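Local coordinates for protein cellulose 1,4-beta-cellobiosidase (Thermobifida fusca, PDB 4JJJ) that probably hydrolyses cellulose to cellobiose as a family 48 cellobiohydrolase, this chain being the catalytic module of a longer secreted enzyme, at residues E60-R65 with H633-G638; G68-L73 with F234-W239; L505-M510 with Q623-T628. The protein carries 1 engineered substitution. All coordinates share one frame; numbering follows the deposited sequence. Where two conformers were deposited one is given.

Contact 1 (E60-R65 with H633-G638); sequences EAYYGR and HDELFG. With ZN (zinc ion), chain S.
Glu635 reaches from helix 620-637 to two side chains of helix 50-67, Tyr62 and Arg65, and its path accounts for every direct contact between 60-65 and 633-638. Glu635 CB lies 3.8 Å from Arg65 CZ. The next carbon, Glu635 CG, stands anti to the backbone N (chi1 175°) and sits 3.7 Å from Arg65 NE; a nearly straight chi2 then carries the carboxylate on toward Tyr62, whose OH is 3.8 Å from Glu635 CD. At the tip, Glu635 OE1 takes a hydrogen bond from Tyr62 OH at 2.6 Å. The hydroxyl meets this oxygen nearly along its C-O axis, and OE1 lies at the edge of the phenol ring, in its plane, while ring and carboxylate planes stand 70° apart. The other oxygen, OE2, is held by Trp239 NE1, so both oxygens are gripped.

Arg65 is extended from CG to NE, and Glu635 CA stands 3.5 Å off one face of the Arg65 guanidinium, toward its rim. Although guanidinium and carboxylate planes differ by only 18°, Arg65 NE is 4.6 Å from Glu635 OE1 and no N-H points at it, so any attraction is probably only that of charges at a distance, not a salt bridge. A water bridges Arg65 NH2 to Asp634 O. Cutting Glu635 back to an alanine is likely to leave the Tyr62 hydroxyl and Trp239 N-H without the carboxylate whose two oxygens they use, and Arg65 without its charge nearby. The arrangement is helix-to-helix packing in the (α/α)6 barrel, joining its last helix to an early one.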
loop_
_atom_site.group_PDB
_atom_site.type_symbol
_atom_site.label_atom_id
_atom_site.label_comp_id
_atom_site.label_asym_id
_atom_site.label_seq_id
_atom_site.Cartn_x
_atom_site.Cartn_y
_atom_site.Cartn_z
ATOM N N GLU A 60 -17.425 6.510 -1.523
ATOM C CA GLU A 60 -18.831 6.177 -1.329
ATOM C C GLU A 60 -19.295 6.286 0.088
ATOM O O GLU A 60 -20.480 6.549 0.298
ATOM C CB GLU A 60 -19.132 4.778 -1.952
ATOM C CG GLU A 60 -18.859 4.675 -3.449
ATOM C CD GLU A 60 -19.677 5.516 -4.358
ATOM O OE1 GLU A 60 -20.281 6.547 -3.902
ATOM O OE2 GLU A 60 -19.643 5.173 -5.560
ATOM N N ALA A 61 -18.370 6.167 1.050
ATOM C CA ALA A 61 -18.824 6.339 2.441
ATOM C C ALA A 61 -19.175 7.798 2.675
ATOM O O ALA A 61 -20.179 8.156 3.346
ATOM C CB ALA A 61 -17.728 5.839 3.415
ATOM N N TYR A 62 -18.359 8.727 2.193
ATOM C CA TYR A 62 -18.668 10.166 2.273
ATOM C C TYR A 62 -19.911 10.486 1.458
ATOM O O TYR A 62 -20.708 11.308 1.889
ATOM C CB TYR A 62 -17.515 11.057 1.839
ATOM C CG TYR A 62 -16.659 11.532 3.013
ATOM C CD1 TYR A 62 -15.353 11.127 3.145
ATOM C CD2 TYR A 62 -17.207 12.362 3.934
ATOM C CE1 TYR A 62 -14.569 11.552 4.200
ATOM C CE2 TYR A 62 -16.442 12.781 5.028
ATOM C CZ TYR A 62 -15.091 12.391 5.137
ATOM O OH TYR A 62 -14.257 12.719 6.236
ATOM N N TYR A 63 -20.138 9.835 0.351
ATOM C CA TYR A 63 -21.391 9.985 -0.341
ATOM C C TYR A 63 -22.572 9.595 0.534
ATOM O O TYR A 63 -23.590 10.317 0.579
ATOM C CB TYR A 63 -21.397 9.220 -1.675
ATOM C CG TYR A 63 -22.664 9.512 -2.513
ATOM C CD1 TYR A 63 -22.761 10.719 -3.193
ATOM C CD2 TYR A 63 -23.719 8.651 -2.471
ATOM C CE1 TYR A 63 -23.897 10.985 -3.946
ATOM C CE2 TYR A 63 -24.882 8.890 -3.213
ATOM C CZ TYR A 63 -24.937 10.062 -3.922
ATOM O OH TYR A 63 -26.110 10.450 -4.646
ATOM N N GLY A 64 -22.504 8.468 1.225
ATOM C CA GLY A 64 -23.495 8.149 2.247
ATOM C C GLY A 64 -23.700 9.148 3.309
ATOM O O GLY A 64 -24.818 9.435 3.711
ATOM N N ARG A 65 -22.628 9.731 3.807
ATOM C CA ARG A 65 -22.723 10.774 4.821
ATOM C C ARG A 65 -23.527 11.944 4.334
ATOM O O ARG A 65 -24.437 12.440 5.017
ATOM C CB ARG A 65 -21.360 11.284 5.280
ATOM C CG ARG A 65 -21.420 12.374 6.333
ATOM C CD ARG A 65 -20.079 12.975 6.761
ATOM N NE ARG A 65 -20.359 13.840 7.906
ATOM C CZ ARG A 65 -20.865 15.047 7.831
ATOM N NH1 ARG A 65 -20.941 15.771 6.700
ATOM N NH2 ARG A 65 -21.237 15.591 8.979
ATOM N N HIS A 633 -14.085 18.931 5.538
ATOM C CA HIS A 633 -14.196 20.325 5.971
ATOM C C HIS A 633 -15.610 20.562 6.529
ATOM O O HIS A 633 -15.760 21.124 7.588
ATOM C CB HIS A 633 -13.867 21.346 4.867
ATOM C CG HIS A 633 -14.140 22.777 5.302
ATOM N ND1 HIS A 633 -15.417 23.281 5.427
ATOM C CD2 HIS A 633 -13.306 23.767 5.664
ATOM C CE1 HIS A 633 -15.344 24.521 5.861
ATOM N NE2 HIS A 633 -14.079 24.828 6.006
ATOM N N ASP A 634 -16.642 20.161 5.800
ATOM C CA ASP A 634 -17.983 20.454 6.312
ATOM C C ASP A 634 -18.401 19.565 7.478
ATOM O O ASP A 634 -19.091 19.987 8.369
ATOM C CB ASP A 634 -18.996 20.487 5.204
ATOM C CG ASP A 634 -19.036 21.907 4.510
ATOM O OD1 ASP A 634 -18.066 22.749 4.686
ATOM O OD2 ASP A 634 -20.082 22.152 3.856
ATOM N N GLU A 635 -17.911 18.310 7.512
ATOM C CA GLU A 635 -18.081 17.406 8.641
ATOM C C GLU A 635 -17.564 18.047 9.917
ATOM O O GLU A 635 -18.246 17.976 11.003
ATOM C CB GLU A 635 -17.281 16.131 8.359
ATOM C CG GLU A 635 -17.258 15.120 9.519
ATOM C CD GLU A 635 -16.473 13.837 9.150
ATOM O OE1 GLU A 635 -15.790 13.848 8.077
ATOM O OE2 GLU A 635 -16.386 12.946 10.032
ATOM N N LEU A 636 -16.412 18.680 9.842
ATOM C CA LEU A 636 -15.700 19.205 11.014
ATOM C C LEU A 636 -16.119 20.629 11.347
ATOM O O LEU A 636 -16.161 20.955 12.532
ATOM C CB LEU A 636 -14.185 19.215 10.783
ATOM C CG LEU A 636 -13.626 17.805 10.617
ATOM C CD1 LEU A 636 -12.207 17.848 10.194
ATOM C CD2 LEU A 636 -13.648 17.088 11.942
ATOM N N PHE A 637 -16.427 21.427 10.293
ATOM C CA PHE A 637 -16.583 22.869 10.501
ATOM C C PHE A 637 -17.912 23.395 10.032
ATOM O O PHE A 637 -18.225 24.541 10.355
ATOM C CB PHE A 637 -15.404 23.632 9.911
ATOM C CG PHE A 637 -14.080 23.225 10.513
ATOM C CD1 PHE A 637 -13.777 23.482 11.824
ATOM C CD2 PHE A 637 -13.152 22.536 9.766
ATOM C CE1 PHE A 637 -12.534 23.113 12.353
ATOM C CE2 PHE A 637 -11.954 22.156 10.295
ATOM C CZ PHE A 637 -11.649 22.409 11.552
ATOM N N GLY A 638 -18.682 22.591 9.322
ATOM C CA GLY A 638 -20.102 22.938 9.002
ATOM C C GLY A 638 -19.955 23.598 7.675
ATOM O O GLY A 638 -18.954 24.272 7.462
HETATM ZN ZN ZN S . -13.504 26.717 6.362
HETATM O O HOH W 1 -21.661 18.681 8.958
HETATM O O HOH W 2 -14.073 27.915 4.796
#

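Contact 2 (G68-L73 with F234-W239); sequences GDWKPL and FWAHEW. With ZN (zinc ion), chain B; ZN (zinc ion), chain R; EDO (1,2-ethanediol), chain C.
Trp70 and Leu73 approach Ala236 and Trp239 from a bend in the chain: 68-70 is a turn, 71-73 opens helix 71-83, and 234-239 is helical throughout. Gly68 leaves the preceding helix with positive phi (68°). Asp69 OD1 then caps the new helix by accepting at 3.0 Å from Lys71 N, which comes in from above the carboxylate plane. The nearest CA pair is Trp70 and Ala236, 8.8 Å apart.

The far corner of the Trp70 indole does most of the touching. Trp70 CZ3 lies 4.0 Å from Ala236 CB, and Trp70 CH2 lies 3.9 Å from Ala236 O and 4.1 Å from Trp239 CB, which sits at the ring edge near its plane. With chi1 -176°, Leu73 swings CG anti to its backbone N and brings Leu73 CD2 to 3.9 Å from the same Ala236 CB, so that methyl is touched by both side chains.

Both indole N-H groups are satisfied beyond the two segments, Trp70 NE1 by Gln243 and Trp239 NE1 by Glu635, which probably helps fix how each ring is turned. The side-chain contacts are apolar: van der Waals packing joins the turn and start of helix 71-83 to helix 223-242 of the (α/α)6 fold.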
loop_
_atom_site.group_PDB
_atom_site.type_symbol
_atom_site.label_atom_id
_atom_site.label_comp_id
_atom_site.label_asym_id
_atom_site.label_seq_id
_atom_site.Cartn_x
_atom_site.Cartn_y
_atom_site.Cartn_z
ATOM N N GLY A 68 -27.278 10.265 2.694
ATOM C CA GLY A 68 -27.962 9.112 3.267
ATOM C C GLY A 68 -28.189 7.928 2.422
ATOM O O GLY A 68 -28.874 7.000 2.855
ATOM N N ASP A 69 -27.617 7.847 1.229
ATOM C CA ASP A 69 -27.745 6.708 0.343
ATOM C C ASP A 69 -26.495 5.861 0.470
ATOM O O ASP A 69 -25.393 6.312 0.060
ATOM C CB ASP A 69 -27.884 7.151 -1.098
ATOM C CG ASP A 69 -27.949 5.973 -2.081
ATOM O OD1 ASP A 69 -28.152 4.815 -1.656
ATOM O OD2 ASP A 69 -27.820 6.219 -3.330
ATOM N N TRP A 70 -26.670 4.717 1.119
ATOM C CA TRP A 70 -25.597 3.746 1.314
ATOM C C TRP A 70 -25.455 2.694 0.221
ATOM O O TRP A 70 -24.580 1.805 0.326
ATOM C CB TRP A 70 -25.710 3.145 2.741
ATOM C CG TRP A 70 -25.611 4.211 3.769
ATOM C CD1 TRP A 70 -26.649 4.889 4.428
ATOM C CD2 TRP A 70 -24.430 4.854 4.200
ATOM N NE1 TRP A 70 -26.156 5.826 5.245
ATOM C CE2 TRP A 70 -24.784 5.863 5.104
ATOM C CE3 TRP A 70 -23.068 4.677 3.893
ATOM C CZ2 TRP A 70 -23.849 6.672 5.704
ATOM C CZ3 TRP A 70 -22.150 5.440 4.536
ATOM C CH2 TRP A 70 -22.528 6.429 5.423
ATOM N N LYS A 71 -26.265 2.687 -0.859
ATOM C CA LYS A 71 -26.156 1.608 -1.860
ATOM C C LYS A 71 -24.849 1.738 -2.659
ATOM O O LYS A 71 -24.241 0.709 -2.974
ATOM C CB LYS A 71 -27.369 1.549 -2.838
ATOM C CG LYS A 71 -27.312 0.357 -3.812
ATOM C CD LYS A 71 -28.551 0.276 -4.720
ATOM C CE LYS A 71 -28.444 -0.634 -5.929
ATOM N NZ LYS A 71 -27.755 0.032 -7.085
ATOM N N PRO A 72 -24.371 2.972 -2.945
ATOM C CA PRO A 72 -23.067 2.980 -3.673
ATOM C C PRO A 72 -21.926 2.359 -2.845
ATOM O O PRO A 72 -21.067 1.652 -3.419
ATOM C CB PRO A 72 -22.800 4.469 -3.916
ATOM C CG PRO A 72 -24.221 4.985 -4.070
ATOM C CD PRO A 72 -24.953 4.310 -2.963
ATOM N N LEU A 73 -21.918 2.553 -1.542
ATOM C CA LEU A 73 -20.906 1.844 -0.721
ATOM C C LEU A 73 -21.044 0.328 -0.824
ATOM O O LEU A 73 -20.057 -0.401 -0.941
ATOM C CB LEU A 73 -21.021 2.345 0.697
ATOM C CG LEU A 73 -19.976 1.786 1.684
ATOM C CD1 LEU A 73 -18.523 2.121 1.198
ATOM C CD2 LEU A 73 -20.252 2.277 3.064
ATOM N N PHE A 234 -15.246 2.231 9.812
ATOM C CA PHE A 234 -15.472 2.931 11.091
ATOM C C PHE A 234 -16.287 4.192 10.862
ATOM O O PHE A 234 -17.289 4.515 11.494
ATOM C CB PHE A 234 -14.163 3.299 11.765
ATOM C CG PHE A 234 -14.328 4.243 12.875
ATOM C CD1 PHE A 234 -14.713 3.825 14.136
ATOM C CD2 PHE A 234 -14.115 5.563 12.693
ATOM C CE1 PHE A 234 -14.892 4.713 15.182
ATOM C CE2 PHE A 234 -14.264 6.469 13.687
ATOM C CZ PHE A 234 -14.716 6.058 14.979
ATOM N N TRP A 235 -15.894 4.954 9.855
ATOM C CA TRP A 235 -16.574 6.210 9.526
ATOM C C TRP A 235 -17.954 5.992 8.961
ATOM O O TRP A 235 -18.894 6.695 9.381
ATOM C CB TRP A 235 -15.721 7.069 8.577
ATOM C CG TRP A 235 -14.558 7.655 9.353
ATOM C CD1 TRP A 235 -13.202 7.345 9.199
ATOM C CD2 TRP A 235 -14.650 8.577 10.428
ATOM N NE1 TRP A 235 -12.473 8.045 10.174
ATOM C CE2 TRP A 235 -13.337 8.845 10.891
ATOM C CE3 TRP A 235 -15.712 9.233 11.050
ATOM C CZ2 TRP A 235 -13.077 9.745 11.964
ATOM C CZ3 TRP A 235 -15.472 10.063 12.087
ATOM C CH2 TRP A 235 -14.126 10.299 12.577
ATOM N N ALA A 236 -18.118 5.012 8.085
ATOM C CA ALA A 236 -19.469 4.705 7.563
ATOM C C ALA A 236 -20.383 4.451 8.775
ATOM O O ALA A 236 -21.543 4.955 8.843
ATOM C CB ALA A 236 -19.458 3.485 6.668
ATOM N N HIS A 237 -19.905 3.706 9.772
ATOM C CA HIS A 237 -20.695 3.397 11.011
ATOM C C HIS A 237 -21.096 4.680 11.696
ATOM O O HIS A 237 -22.249 4.927 12.126
ATOM C CB HIS A 237 -19.876 2.591 12.044
ATOM C CG HIS A 237 -20.562 2.483 13.369
ATOM N ND1 HIS A 237 -20.153 3.178 14.456
ATOM C CD2 HIS A 237 -21.688 1.842 13.727
ATOM C CE1 HIS A 237 -21.001 2.979 15.450
ATOM N NE2 HIS A 237 -21.961 2.198 15.014
ATOM N N GLU A 238 -20.117 5.494 11.941
ATOM C CA GLU A 238 -20.382 6.730 12.623
ATOM C C GLU A 238 -21.435 7.552 11.893
ATOM O O GLU A 238 -22.347 8.109 12.526
ATOM C CB GLU A 238 -19.158 7.589 12.854
ATOM C CG GLU A 238 -18.070 6.865 13.699
ATOM C CD GLU A 238 -18.464 6.668 15.156
ATOM O OE1 GLU A 238 -18.503 7.706 15.878
ATOM O OE2 GLU A 238 -18.763 5.516 15.533
ATOM N N TRP A 239 -21.266 7.708 10.578
ATOM C CA TRP A 239 -22.118 8.592 9.788
ATOM C C TRP A 239 -23.511 7.991 9.581
ATOM O O TRP A 239 -24.496 8.725 9.669
ATOM C CB TRP A 239 -21.438 8.903 8.444
ATOM C CG TRP A 239 -20.109 9.585 8.569
ATOM C CD1 TRP A 239 -19.719 10.486 9.494
ATOM C CD2 TRP A 239 -19.010 9.467 7.625
ATOM N NE1 TRP A 239 -18.454 10.901 9.236
ATOM C CE2 TRP A 239 -17.995 10.305 8.078
ATOM C CE3 TRP A 239 -18.800 8.706 6.448
ATOM C CZ2 TRP A 239 -16.748 10.376 7.447
ATOM C CZ3 TRP A 239 -17.567 8.804 5.793
ATOM C CH2 TRP A 239 -16.584 9.663 6.295
HETATM ZN ZN ZN B . -21.727 1.369 17.004
HETATM ZN ZN ZN R . -23.520 1.025 16.054
HETATM C C1 EDO C . -16.240 11.724 16.030
HETATM O O1 EDO C . -16.845 12.447 17.114
HETATM C C2 EDO C . -16.667 10.279 16.030
HETATM O O2 EDO C . -17.949 10.073 15.395
HETATM O O HOH W 3 -23.916 2.107 17.761
HETATM O O HOH W 4 -20.170 1.784 18.722
#

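Contact 3 (L505-M510 with Q623-T628); sequences LAKTLM and QVEIAT
A buried ion pair joins 505-510 to 623-628, linking helix 499-516 to helix 620-637 inside the helical barrel. The evidence is the single side chain of Lys507, which makes every close contact between the two segments. Lys507 NZ donates to Glu625 OE1 at 2.8 Å, a salt bridge, and to Thr628 OG1, also at 2.8 Å. The backbones stay well apart, with Lys507 CA 8.3 Å from Thr628 CA, and the lysine spans the gap. Its chain bends at chi3 (-75°), which turns the ammonium group into the space between glutamate and threonine and brings Lys507 CE to 3.1 Å from Thr628 OG1.

Glu625 leaves its helix to one side, and a bend at chi2 (95°) brings OE1 round to the ammonium, to which it offers the anti lone pair, away from OE2. The other oxygen is held by Tyr55 OH and Trp420 NE1, and these bonds probably hold the carboxylate's rotation. Thr628 OG1 donates to Glu625 O at 2.8 Å, tilted 24° from the carbonyl plane, while accepting from Lys507.

Glu423 of helix 416-432 forms a second salt bridge with Lys507 NZ, so one buried cation is shared by two carboxylates and a hydroxyl. Two negative groups so close would probably help keep the lysine protonated. Because Trp420 lines the glycan pocket and binds Glu625 through its N-H, the network is consistent with a second shell that positions a substrate-binding tryptophan.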
loop_
_atom_site.group_PDB
_atom_site.type_symbol
_atom_site.label_atom_id
_atom_site.label_comp_id
_atom_site.label_asym_id
_atom_site.label_seq_id
_atom_site.Cartn_x
_atom_site.Cartn_y
_atom_site.Cartn_z
ATOM N N LEU A 505 -2.661 16.322 3.584
ATOM C CA LEU A 505 -2.086 17.301 4.490
ATOM C C LEU A 505 -3.209 18.215 5.033
ATOM O O LEU A 505 -3.296 18.446 6.236
ATOM C CB LEU A 505 -0.997 18.094 3.775
ATOM C CG LEU A 505 -0.361 19.217 4.598
ATOM C CD1 LEU A 505 0.206 18.666 5.895
ATOM C CD2 LEU A 505 0.663 19.929 3.726
ATOM N N ALA A 506 -4.080 18.681 4.167
ATOM C CA ALA A 506 -5.184 19.524 4.563
ATOM C C ALA A 506 -6.035 18.777 5.603
ATOM O O ALA A 506 -6.432 19.387 6.637
ATOM C CB ALA A 506 -6.035 19.895 3.425
ATOM N N LYS A 507 -6.349 17.482 5.377
ATOM C CA LYS A 507 -7.150 16.748 6.349
ATOM C C LYS A 507 -6.450 16.610 7.681
ATOM O O LYS A 507 -7.065 16.736 8.757
ATOM C CB LYS A 507 -7.573 15.445 5.781
ATOM C CG LYS A 507 -8.691 15.534 4.739
ATOM C CD LYS A 507 -9.153 14.204 4.280
ATOM C CE LYS A 507 -8.172 13.518 3.318
ATOM N NZ LYS A 507 -8.365 12.011 3.294
ATOM N N THR A 508 -5.182 16.235 7.620
ATOM C CA THR A 508 -4.441 16.059 8.836
ATOM C C THR A 508 -4.549 17.300 9.706
ATOM O O THR A 508 -4.814 17.212 10.921
ATOM C CB THR A 508 -2.906 15.815 8.518
ATOM O OG1 THR A 508 -2.813 14.606 7.801
ATOM C CG2 THR A 508 -2.093 15.587 9.739
ATOM N N LEU A 509 -4.356 18.425 9.083
ATOM C CA LEU A 509 -4.400 19.717 9.766
ATOM C C LEU A 509 -5.816 20.062 10.307
ATOM O O LEU A 509 -5.941 20.568 11.414
ATOM C CB LEU A 509 -3.885 20.838 8.829
ATOM C CG LEU A 509 -2.364 20.708 8.491
ATOM C CD1 LEU A 509 -1.944 21.707 7.453
ATOM C CD2 LEU A 509 -1.520 20.852 9.720
ATOM N N MET A 510 -6.826 19.742 9.545
ATOM C CA MET A 510 -8.220 19.993 9.956
ATOM C C MET A 510 -8.611 19.144 11.167
ATOM O O MET A 510 -9.180 19.712 12.115
ATOM C CB MET A 510 -9.164 19.730 8.795
ATOM C CG MET A 510 -9.179 20.916 7.799
ATOM S SD MET A 510 -10.506 20.764 6.592
ATOM C CE MET A 510 -10.157 19.214 5.756
ATOM N N GLN A 623 -7.679 11.888 -6.474
ATOM C CA GLN A 623 -8.937 12.577 -6.720
ATOM C C GLN A 623 -9.923 12.297 -5.611
ATOM O O GLN A 623 -10.680 13.190 -5.209
ATOM C CB GLN A 623 -9.493 12.212 -8.100
ATOM C CG GLN A 623 -8.538 12.569 -9.270
ATOM C CD GLN A 623 -8.208 14.065 -9.274
ATOM O OE1 GLN A 623 -9.117 14.917 -9.278
ATOM N NE2 GLN A 623 -6.957 14.413 -9.253
ATOM N N VAL A 624 -9.957 11.066 -5.099
ATOM C CA VAL A 624 -10.792 10.745 -3.914
ATOM C C VAL A 624 -10.273 11.495 -2.713
ATOM O O VAL A 624 -11.014 12.106 -1.954
ATOM C CB VAL A 624 -10.850 9.226 -3.696
ATOM C CG1 VAL A 624 -11.529 8.956 -2.387
ATOM C CG2 VAL A 624 -11.537 8.496 -4.835
ATOM N N GLU A 625 -8.954 11.549 -2.513
ATOM C CA GLU A 625 -8.357 12.224 -1.365
ATOM C C GLU A 625 -8.881 13.637 -1.305
ATOM O O GLU A 625 -9.354 14.148 -0.294
ATOM C CB GLU A 625 -6.806 12.181 -1.453
ATOM C CG GLU A 625 -6.166 12.464 -0.145
ATOM C CD GLU A 625 -5.823 11.205 0.619
ATOM O OE1 GLU A 625 -6.426 10.937 1.645
ATOM O OE2 GLU A 625 -4.963 10.392 0.194
ATOM N N ILE A 626 -8.892 14.296 -2.479
ATOM C CA ILE A 626 -9.424 15.645 -2.586
ATOM C C ILE A 626 -10.932 15.717 -2.169
ATOM O O ILE A 626 -11.332 16.616 -1.418
ATOM C CB ILE A 626 -9.202 16.255 -4.004
ATOM C CG1 ILE A 626 -7.714 16.366 -4.324
ATOM C CG2 ILE A 626 -9.875 17.586 -4.097
ATOM C CD1 ILE A 626 -7.501 16.560 -5.845
ATOM N N ALA A 627 -11.736 14.888 -2.810
ATOM C CA ALA A 627 -13.160 14.828 -2.458
ATOM C C ALA A 627 -13.321 14.692 -0.956
ATOM O O ALA A 627 -14.146 15.345 -0.384
ATOM C CB ALA A 627 -13.844 13.680 -3.141
ATOM N N THR A 628 -12.588 13.773 -0.338
ATOM C CA THR A 628 -12.717 13.522 1.129
ATOM C C THR A 628 -12.257 14.759 1.910
ATOM O O THR A 628 -12.818 14.990 2.996
ATOM C CB THR A 628 -12.012 12.271 1.587
ATOM O OG1 THR A 628 -10.548 12.425 1.582
ATOM C CG2 THR A 628 -12.505 11.090 0.807
#

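How the contacts relate
From the N terminus, helix 50-67 supplies 60-65, the first half of contact 1, and the turn into helix 71-83 supplies the first half of contact 2. Helix 223-242 closes contact 2, a loop of 160 intervening residues. Contact 3 opens later on helix 499-516 and closes on helix 620-637, so contacts 2 and 3 lie in series. Contact 1 closes last, near the C terminus, and encloses both. Contacts 1 and 2 meet through Trp239, whose ring packs on Tyr62; contacts 1 and 3 share helix 620-637, and Met510 packs against His633 and Leu636. Contacts 2 and 3 do not touch, their nearest atoms being about 7 Å apart.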